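PDB 3CYM: HRDC domain-containing protein, which probably binds nucleic acid and acts as a 3'-5' exonuclease of the ribonuclease D type, though its function has not been established. Local coordinates for residues Ser40-Glu46 / Trp58-Arg64; Ala94-Leu98 / Leu176-Glu180. One frame throughout, in Å; residues are numbered along the deposited sequence. Where two conformers were deposited one is given.

Contact 1. Residues Ser40-Glu46 / Trp58-Arg64. With NA (sodium ion), chain B; NA (sodium ion), chain C.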
ATOM      1  N   SER A  40      24.145   0.290  -5.517  1.00 19.94           N
ATOM      2  CA  SER A  40      22.785  -0.040  -5.106  1.00 20.27           C
ATOM      3  C   SER A  40      21.837  -0.420  -6.245  1.00 18.57           C
ATOM      4  O   SER A  40      22.029  -0.029  -7.397  1.00 17.36           O
ATOM      5  CB  SER A  40      22.177   1.132  -4.338  1.00 16.98           C
ATOM      6  OG  SER A  40      22.950   1.480  -3.213  1.00 26.82           O
ATOM      7  N   LEU A  41      20.800  -1.171  -5.887  1.00 13.67           N
ATOM      8  CA  LEU A  41      19.767  -1.582  -6.820  1.00 10.57           C
ATOM      9  C   LEU A  41      18.546  -0.671  -6.688  1.00 17.36           C
ATOM     10  O   LEU A  41      17.827  -0.719  -5.687  1.00 15.85           O
ATOM     11  CB  LEU A  41      19.365  -3.039  -6.564  1.00 14.58           C
ATOM     12  CG  LEU A  41      18.360  -3.678  -7.534  1.00 13.20           C
ATOM     13  CD1 LEU A  41      18.997  -4.016  -8.881  1.00 10.16           C
ATOM     14  CD2 LEU A  41      17.745  -4.911  -6.932  1.00  9.25           C
ATOM     15  N   ALA A  42      18.335   0.178  -7.690  1.00 13.00           N
ATOM     16  CA  ALA A  42      17.087   0.934  -7.815  1.00 14.79           C
ATOM     17  C   ALA A  42      15.969  -0.045  -8.158  1.00  8.25           C
ATOM     18  O   ALA A  42      16.102  -0.812  -9.106  1.00 15.28           O
ATOM     19  CB  ALA A  42      17.223   1.982  -8.904  1.00  6.75           C
ATOM     20  N   ALA A  43      14.879  -0.029  -7.388  1.00 10.09           N
ATOM     21  CA  ALA A  43      13.771  -0.972  -7.586  1.00  8.32           C
ATOM     22  C   ALA A  43      12.390  -0.318  -7.581  1.00 13.02           C
ATOM     23  O   ALA A  43      12.197   0.737  -6.980  1.00 15.76           O
ATOM     24  CB  ALA A  43      13.822  -2.081  -6.555  1.00 11.35           C
ATOM     25  N   ASP A  44      11.441  -0.958  -8.267  1.00 11.56           N
ATOM     26  CA  ASP A  44      10.023  -0.570  -8.245  1.00 14.61           C
ATOM     27  C   ASP A  44       9.152  -1.696  -8.807  1.00 13.94           C
ATOM     28  O   ASP A  44       9.671  -2.685  -9.330  1.00 14.08           O
ATOM     29  CB  ASP A  44       9.791   0.716  -9.052  1.00 14.87           C
ATOM     30  CG  ASP A  44       8.609   1.504  -8.562  1.00 15.69           C
ATOM     31  OD1 ASP A  44       8.010   1.127  -7.538  1.00 17.16           O
ATOM     32  OD2 ASP A  44       8.244   2.507  -9.202  1.00 25.72           O
ATOM     33  N   ALA A  45       7.831  -1.541  -8.704  1.00 13.59           N
ATOM     34  CA  ALA A  45       6.891  -2.510  -9.257  1.00 11.42           C
ATOM     35  C   ALA A  45       5.589  -1.842  -9.645  1.00 15.55           C
ATOM     36  O   ALA A  45       5.149  -0.888  -9.002  1.00 15.65           O
ATOM     37  CB  ALA A  45       6.622  -3.626  -8.267  1.00 15.85           C
ATOM     38  N   GLU A  46       4.966  -2.362 -10.695  1.00 17.68           N
ATOM     39  CA  GLU A  46       3.652  -1.895 -11.104  1.00 18.53           C
ATOM     40  C   GLU A  46       2.595  -2.966 -10.886  1.00 17.53           C
ATOM     41  O   GLU A  46       2.855  -4.155 -11.066  1.00 16.83           O
ATOM     42  CB  GLU A  46       3.654  -1.456 -12.566  1.00 15.83           C
ATOM     43  CG  GLU A  46       4.663  -0.351 -12.922  1.00 23.90           C
ATOM     44  CD  GLU A  46       4.585   0.870 -12.016  1.00 21.42           C
ATOM     45  OE1 GLU A  46       3.477   1.376 -11.760  1.00 26.40           O
ATOM     46  OE2 GLU A  46       5.644   1.347 -11.549  1.00 24.95           O
ATOM     47  N   TRP A  58       2.422  -6.812 -12.091  1.00 17.36           N
ATOM     48  CA  TRP A  58       2.370  -7.060 -13.521  1.00 13.96           C
ATOM     49  C   TRP A  58       3.593  -6.495 -14.235  1.00 16.36           C
ATOM     50  O   TRP A  58       3.754  -6.646 -15.455  1.00 18.23           O
ATOM     51  CB  TRP A  58       1.064  -6.504 -14.086  1.00 15.14           C
ATOM     52  CG  TRP A  58      -0.072  -7.420 -13.773  1.00 10.63           C
ATOM     53  CD1 TRP A  58      -0.871  -7.389 -12.663  1.00 12.51           C
ATOM     54  CD2 TRP A  58      -0.500  -8.544 -14.545  1.00  8.67           C
ATOM     55  NE1 TRP A  58      -1.787  -8.413 -12.709  1.00 11.88           N
ATOM     56  CE2 TRP A  58      -1.587  -9.136 -13.854  1.00 13.26           C
ATOM     57  CE3 TRP A  58      -0.088  -9.102 -15.760  1.00  9.16           C
ATOM     58  CZ2 TRP A  58      -2.262 -10.249 -14.339  1.00 12.90           C
ATOM     59  CZ3 TRP A  58      -0.758 -10.209 -16.244  1.00 19.18           C
ATOM     60  CH2 TRP A  58      -1.831 -10.779 -15.529  1.00 18.38           C
ATOM     61  N   LEU A  59       4.447  -5.836 -13.461  1.00 14.47           N
ATOM     62  CA  LEU A  59       5.750  -5.370 -13.932  1.00 13.04           C
ATOM     63  C   LEU A  59       6.667  -5.147 -12.737  1.00 13.54           C
ATOM     64  O   LEU A  59       6.214  -4.826 -11.638  1.00 15.55           O
ATOM     65  CB  LEU A  59       5.626  -4.085 -14.764  1.00 12.68           C
ATOM     66  CG  LEU A  59       6.883  -3.591 -15.513  1.00  6.52           C
ATOM     67  CD1 LEU A  59       7.415  -4.586 -16.535  1.00  7.18           C
ATOM     68  CD2 LEU A  59       6.598  -2.276 -16.180  1.00 10.26           C
ATOM     69  N   VAL A  60       7.960  -5.326 -12.972  1.00 17.24           N
ATOM     70  CA  VAL A  60       8.976  -5.186 -11.952  1.00 17.88           C
ATOM     71  C   VAL A  60      10.156  -4.447 -12.614  1.00 19.52           C
ATOM     72  O   VAL A  60      10.582  -4.807 -13.709  1.00 18.38           O
ATOM     73  CB  VAL A  60       9.313  -6.584 -11.371  1.00 17.22           C
ATOM     74  CG1 VAL A  60      10.741  -6.736 -11.105  1.00 15.73           C
ATOM     75  CG2 VAL A  60       8.486  -6.866 -10.107  1.00 21.64           C
ATOM     76  N   GLN A  61      10.629  -3.376 -11.974  1.00 18.92           N
ATOM     77  CA  GLN A  61      11.601  -2.468 -12.593  1.00 18.38           C
ATOM     78  C   GLN A  61      12.865  -2.382 -11.765  1.00 16.72           C
ATOM     79  O   GLN A  61      12.799  -2.162 -10.557  1.00 14.15           O
ATOM     80  CB  GLN A  61      11.036  -1.052 -12.768  1.00 19.18           C
ATOM     81  CG  GLN A  61       9.717  -0.945 -13.502  1.00 21.55           C
ATOM     82  CD  GLN A  61       8.581  -0.523 -12.602  1.00 18.65           C
ATOM     83  OE1 GLN A  61       7.794  -1.352 -12.165  1.00 16.30           O
ATOM     84  NE2 GLN A  61       8.500   0.768 -12.307  1.00 18.32           N
ATOM     85  N   PHE A  62      14.009  -2.548 -12.428  1.00 17.35           N
ATOM     86  CA  PHE A  62      15.310  -2.466 -11.774  1.00 14.05           C
ATOM     87  C   PHE A  62      16.299  -1.606 -12.527  1.00 17.30           C
ATOM     88  O   PHE A  62      16.204  -1.456 -13.736  1.00 16.27           O
ATOM     89  CB  PHE A  62      15.902  -3.861 -11.563  1.00 15.56           C
ATOM     90  CG  PHE A  62      15.095  -4.709 -10.640  1.00 14.82           C
ATOM     91  CD1 PHE A  62      14.929  -4.338  -9.306  1.00 19.04           C
ATOM     92  CD2 PHE A  62      14.467  -5.852 -11.102  1.00 18.56           C
ATOM     93  CE1 PHE A  62      14.159  -5.109  -8.441  1.00 19.37           C
ATOM     94  CE2 PHE A  62      13.707  -6.631 -10.239  1.00 23.03           C
ATOM     95  CZ  PHE A  62      13.545  -6.250  -8.906  1.00 22.06           C
ATOM     96  N   LYS A  63      17.241  -1.032 -11.787  1.00 14.70           N
ATOM     97  CA  LYS A  63      18.385  -0.371 -12.380  1.00 16.88           C
ATOM     98  C   LYS A  63      19.604  -0.591 -11.503  1.00 17.88           C
ATOM     99  O   LYS A  63      19.535  -0.461 -10.272  1.00 22.25           O
ATOM    100  CB  LYS A  63      18.143   1.137 -12.579  1.00 14.11           C
ATOM    101  CG  LYS A  63      19.215   1.781 -13.438  1.00  8.98           C
ATOM    102  CD  LYS A  63      19.131   3.291 -13.490  1.00 13.78           C
ATOM    103  CE  LYS A  63      20.103   3.803 -14.535  1.00 14.49           C
ATOM    104  NZ  LYS A  63      20.125   5.283 -14.638  1.00 12.66           N
ATOM    105  N   ARG A  64      20.713  -0.944 -12.143  1.00 14.14           N
ATOM    106  CA  ARG A  64      22.011  -0.946 -11.491  1.00 16.03           C
ATOM    107  C   ARG A  64      23.030  -0.360 -12.455  1.00 20.06           C
ATOM    108  O   ARG A  64      22.957  -0.609 -13.659  1.00 19.15           O
ATOM    109  CB  ARG A  64      22.409  -2.361 -11.092  1.00 15.21           C
ATOM    110  CG  ARG A  64      23.157  -2.417  -9.791  1.00 14.81           C
ATOM    111  CD  ARG A  64      23.399  -3.829  -9.325  1.00  9.62           C
ATOM    112  NE  ARG A  64      24.212  -3.794  -8.119  1.00  9.59           N
ATOM    113  CZ  ARG A  64      24.868  -4.825  -7.604  1.00 15.66           C
ATOM    114  NH1 ARG A  64      24.822  -6.020  -8.181  1.00 13.96           N
ATOM    115  NH2 ARG A  64      25.574  -4.650  -6.496  1.00 19.74           N
TER
HETATM  116 NA    NA B 501       5.757   3.293  -9.725  1.00 14.97          NA
HETATM  117 NA    NA C 502       5.753   1.776  -6.091  1.00 27.78          NA
HETATM  118  O   HOH W   1       4.582   1.631  -8.530  1.00 15.80           O
HETATM  119  O   HOH W   2       3.462   3.975 -10.378  1.00 21.33           O
HETATM  120  O   HOH W   3       6.151   3.779  -7.450  1.00 47.13           O
HETATM  121  O   HOH W   4       8.131   2.072  -5.106  1.00 34.21           O
HETATM  122  O   HOH W   5       5.542   2.343  -3.753  1.00 23.73           O

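Contact 2. Residues Ala94-Leu98 / Leu176-Glu180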
ATOM      1  N   ALA A  94      23.278  -6.261  -1.811  1.00 23.70           N
ATOM      2  CA  ALA A  94      23.186  -4.881  -2.283  1.00 25.16           C
ATOM      3  C   ALA A  94      21.969  -4.160  -1.709  1.00 24.71           C
ATOM      4  O   ALA A  94      20.958  -4.781  -1.373  1.00 24.20           O
ATOM      5  CB  ALA A  94      23.156  -4.834  -3.813  1.00 19.61           C
ATOM      6  N   VAL A  95      22.084  -2.850  -1.598  1.00 24.00           N
ATOM      7  CA  VAL A  95      21.039  -2.004  -1.053  1.00 19.76           C
ATOM      8  C   VAL A  95      19.937  -1.825  -2.099  1.00 19.31           C
ATOM      9  O   VAL A  95      20.200  -1.423  -3.224  1.00 14.30           O
ATOM     10  CB  VAL A  95      21.613  -0.625  -0.607  1.00 18.93           C
ATOM     11  CG1 VAL A  95      20.498   0.318  -0.137  1.00 16.53           C
ATOM     12  CG2 VAL A  95      22.647  -0.800   0.495  1.00 16.59           C
ATOM     13  N   TRP A  96      18.716  -2.150  -1.733  1.00 18.91           N
ATOM     14  CA  TRP A  96      17.581  -1.876  -2.591  1.00 19.07           C
ATOM     15  C   TRP A  96      17.071  -0.470  -2.279  1.00 17.15           C
ATOM     16  O   TRP A  96      16.859  -0.124  -1.114  1.00 18.27           O
ATOM     17  CB  TRP A  96      16.486  -2.909  -2.357  1.00 20.51           C
ATOM     18  CG  TRP A  96      16.815  -4.300  -2.826  1.00 19.25           C
ATOM     19  CD1 TRP A  96      17.959  -5.003  -2.585  1.00 19.96           C
ATOM     20  CD2 TRP A  96      15.968  -5.169  -3.591  1.00 23.50           C
ATOM     21  NE1 TRP A  96      17.885  -6.246  -3.162  1.00 20.73           N
ATOM     22  CE2 TRP A  96      16.674  -6.376  -3.788  1.00 23.43           C
ATOM     23  CE3 TRP A  96      14.682  -5.046  -4.133  1.00 20.62           C
ATOM     24  CZ2 TRP A  96      16.138  -7.453  -4.506  1.00 23.32           C
ATOM     25  CZ3 TRP A  96      14.148  -6.121  -4.839  1.00 15.12           C
ATOM     26  CH2 TRP A  96      14.877  -7.304  -5.018  1.00 21.77           C
ATOM     27  N   ILE A  97      16.918   0.352  -3.312  1.00 17.32           N
ATOM     28  CA  ILE A  97      16.297   1.662  -3.169  1.00 17.43           C
ATOM     29  C   ILE A  97      14.851   1.582  -3.638  1.00 20.80           C
ATOM     30  O   ILE A  97      14.568   1.233  -4.799  1.00 20.46           O
ATOM     31  CB  ILE A  97      17.029   2.771  -3.951  1.00 18.49           C
ATOM     32  CG1 ILE A  97      18.530   2.713  -3.722  1.00 12.85           C
ATOM     33  CG2 ILE A  97      16.521   4.137  -3.536  1.00 18.94           C
ATOM     34  CD1 ILE A  97      19.282   3.267  -4.881  1.00  8.83           C
ATOM     35  N   LEU A  98      13.947   1.888  -2.718  0.50 18.44           N
ATOM     36  CA  LEU A  98      12.517   1.864  -2.968  0.50 17.83           C
ATOM     37  C   LEU A  98      11.927   3.159  -2.433  0.50 20.28           C
ATOM     38  O   LEU A  98      12.417   3.702  -1.444  0.50 19.98           O
ATOM     39  CB  LEU A  98      11.870   0.666  -2.263  0.50 17.75           C
ATOM     40  CG  LEU A  98      11.846  -0.724  -2.924  0.50  9.39           C
ATOM     41  CD1 LEU A  98      13.176  -1.439  -2.836  0.50 10.96           C
ATOM     42  CD2 LEU A  98      10.780  -1.598  -2.289  0.50  8.91           C
ATOM     43  N   LEU A 176      16.780   6.817  -8.772  1.00 11.35           N
ATOM     44  CA  LEU A 176      16.830   6.362  -7.387  1.00 14.21           C
ATOM     45  C   LEU A 176      18.240   6.220  -6.783  1.00 16.25           C
ATOM     46  O   LEU A 176      18.419   6.488  -5.599  1.00 13.16           O
ATOM     47  CB  LEU A 176      16.041   5.059  -7.206  1.00  8.11           C
ATOM     48  CG  LEU A 176      14.532   5.100  -7.436  1.00  5.85           C
ATOM     49  CD1 LEU A 176      13.914   3.773  -7.063  1.00  4.89           C
ATOM     50  CD2 LEU A 176      13.871   6.230  -6.637  1.00  9.48           C
ATOM     51  N   ILE A 177      19.236   5.815  -7.574  1.00 16.72           N
ATOM     52  CA  ILE A 177      20.589   5.719  -7.017  1.00 19.57           C
ATOM     53  C   ILE A 177      21.172   7.111  -6.734  1.00 19.22           C
ATOM     54  O   ILE A 177      21.856   7.305  -5.732  1.00 22.65           O
ATOM     55  CB  ILE A 177      21.553   4.723  -7.777  1.00 20.85           C
ATOM     56  CG1 ILE A 177      22.361   5.404  -8.874  1.00 24.32           C
ATOM     57  CG2 ILE A 177      20.823   3.462  -8.314  1.00 14.14           C
ATOM     58  CD1 ILE A 177      23.769   5.678  -8.467  1.00 17.90           C
ATOM     59  N   GLU A 178      20.859   8.073  -7.602  1.00 21.16           N
ATOM     60  CA  GLU A 178      21.269   9.466  -7.414  1.00 26.45           C
ATOM     61  C   GLU A 178      20.496  10.129  -6.278  1.00 25.71           C
ATOM     62  O   GLU A 178      21.038  10.988  -5.579  1.00 31.07           O
ATOM     63  CB  GLU A 178      21.112  10.283  -8.706  1.00 20.72           C
ATOM     64  CG  GLU A 178      22.072   9.893  -9.818  1.00 28.93           C
ATOM     65  CD  GLU A 178      21.473   8.912 -10.817  1.00 32.29           C
ATOM     66  OE1 GLU A 178      20.410   8.316 -10.532  1.00 38.48           O
ATOM     67  OE2 GLU A 178      22.073   8.738 -11.899  1.00 34.25           O
ATOM     68  N   LEU A 179      19.236   9.733  -6.107  1.00 24.95           N
ATOM     69  CA  LEU A 179      18.429  10.191  -4.976  1.00 24.78           C
ATOM     70  C   LEU A 179      19.049   9.781  -3.655  1.00 22.36           C
ATOM     71  O   LEU A 179      19.294  10.638  -2.805  1.00 25.65           O
ATOM     72  CB  LEU A 179      17.003   9.647  -5.043  1.00 24.44           C
ATOM     73  CG  LEU A 179      15.897  10.523  -5.626  1.00 28.13           C
ATOM     74  CD1 LEU A 179      14.558   9.868  -5.297  1.00 21.46           C
ATOM     75  CD2 LEU A 179      15.961  11.968  -5.109  1.00 25.08           C
ATOM     76  N   GLU A 180      19.319   8.479  -3.511  1.00 19.76           N
ATOM     77  CA  GLU A 180      19.939   7.907  -2.310  1.00 14.91           C
ATOM     78  C   GLU A 180      21.206   8.658  -1.897  1.00 17.10           C
ATOM     79  O   GLU A 180      21.369   8.981  -0.724  1.00 24.03           O
ATOM     80  CB  GLU A 180      20.253   6.413  -2.500  1.00  9.72           C
ATOM     81  CG  GLU A 180      21.232   5.881  -1.441  1.00 18.87           C
ATOM     82  CD  GLU A 180      21.620   4.422  -1.582  1.00 24.12           C
ATOM     83  OE1 GLU A 180      21.763   3.756  -0.534  1.00 32.56           O
ATOM     84  OE2 GLU A 180      21.800   3.939  -2.716  1.00 29.18           O
TER

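Contact 1. Residues Ser40-Glu46 / Trp58-Arg64
Q61 lies along the backbone of the neighbouring strand, its amide passing D44 CB and reaching E46, where Q61 NE2 donates to E46 OE2 (3.0 Å). The two strands, 40-46 and 59-64, run antiparallel. In the hydrogen-bonded pairs, A42 N meets K63 O and D44 N meets Q61 O at 2.9 Å. The ladder runs on to E46, whose N bonds L59 O at 2.9 Å; there W58 and L59 both face E46, a classic beta bulge, W58 N bonding E46 O at 2.9 Å and L59 N only weakly at 3.3 Å. By alternation, A43 CB packs on F62 CE1 (3.6 Å) on one face; D44 and E46 emerge on the other. There D44 OD2 and E46 OE2 both bind the same sodium, NA of chain B, at 2.7 Å, with D172 completing the protein ligands, while D44 OD1 lies 2.8 Å from NA of chain C. Such paired carboxylates on a strand, with two neighbouring cations, recall the DEDD exonuclease site of the RNase H-like fold.

Contact 2. Residues Ala94-Leu98 / Leu176-Glu180
The side chain of I97 shows how one rotamer can bridge a strand and a helix. With chi1 m and chi2 t, it extends from strand 95-98 until I97 CD1 touches the helix backbone, 3.4 Å from L176 O and 3.5 Å from I177 CA. I97 CG2 meets L176 CB at 3.8 Å, so both branches of the isoleucine make contact, and it supplies most of the surface the strand buries. The CA-to-CB bond of I177 points sideways to the strand, yet I177 CG2 comes within 3.8 Å of I97 CD1. One turn on, E180 is extended (chi1 and chi2 both t), carrying its carboxylate over the strand: E180 OE2 stands 3.4 Å from I97 CD1, and E180 OE1 3.7 Å from V95 CG1. The carboxylate forms a salt bridge with R184 through OE1 and a hydrogen bond with S40 OG through OE2. The segments cross nearly at right angles (99°), their axes 8.8 Å apart. Alternation turns V95 and I97 to the helix, while W96 and L98 face helix 101-111, W96 meeting F108 edge-to-face. Strand 95-98 is covered on both faces, between strands 40-47 and 117-120, and L176 and L179 carry the packing on to helix 135-143.

From the N terminus, contact 1 comes first, closing a nine-residue connection between strands 40-47 and 57-65 as a beta hairpin. Contact 2 opens only after that hairpin is complete and spans 77 residues, about half of them helical, before helix 176-190 returns to strand 95-98. The two are therefore in series, neither nested nor crossed, yet their centres lie just 10 Å apart. Strand 40-47 joins them: it pairs with 57-65 on one edge and, in parallel, with 95-98 on the other, where L41 N to V95 O (2.7 Å) is a probable hydrogen bond. S40 OG, 2.8 Å from E180 OE2 and probably hydrogen-bonded to it, ties the hairpin directly to the distant helix.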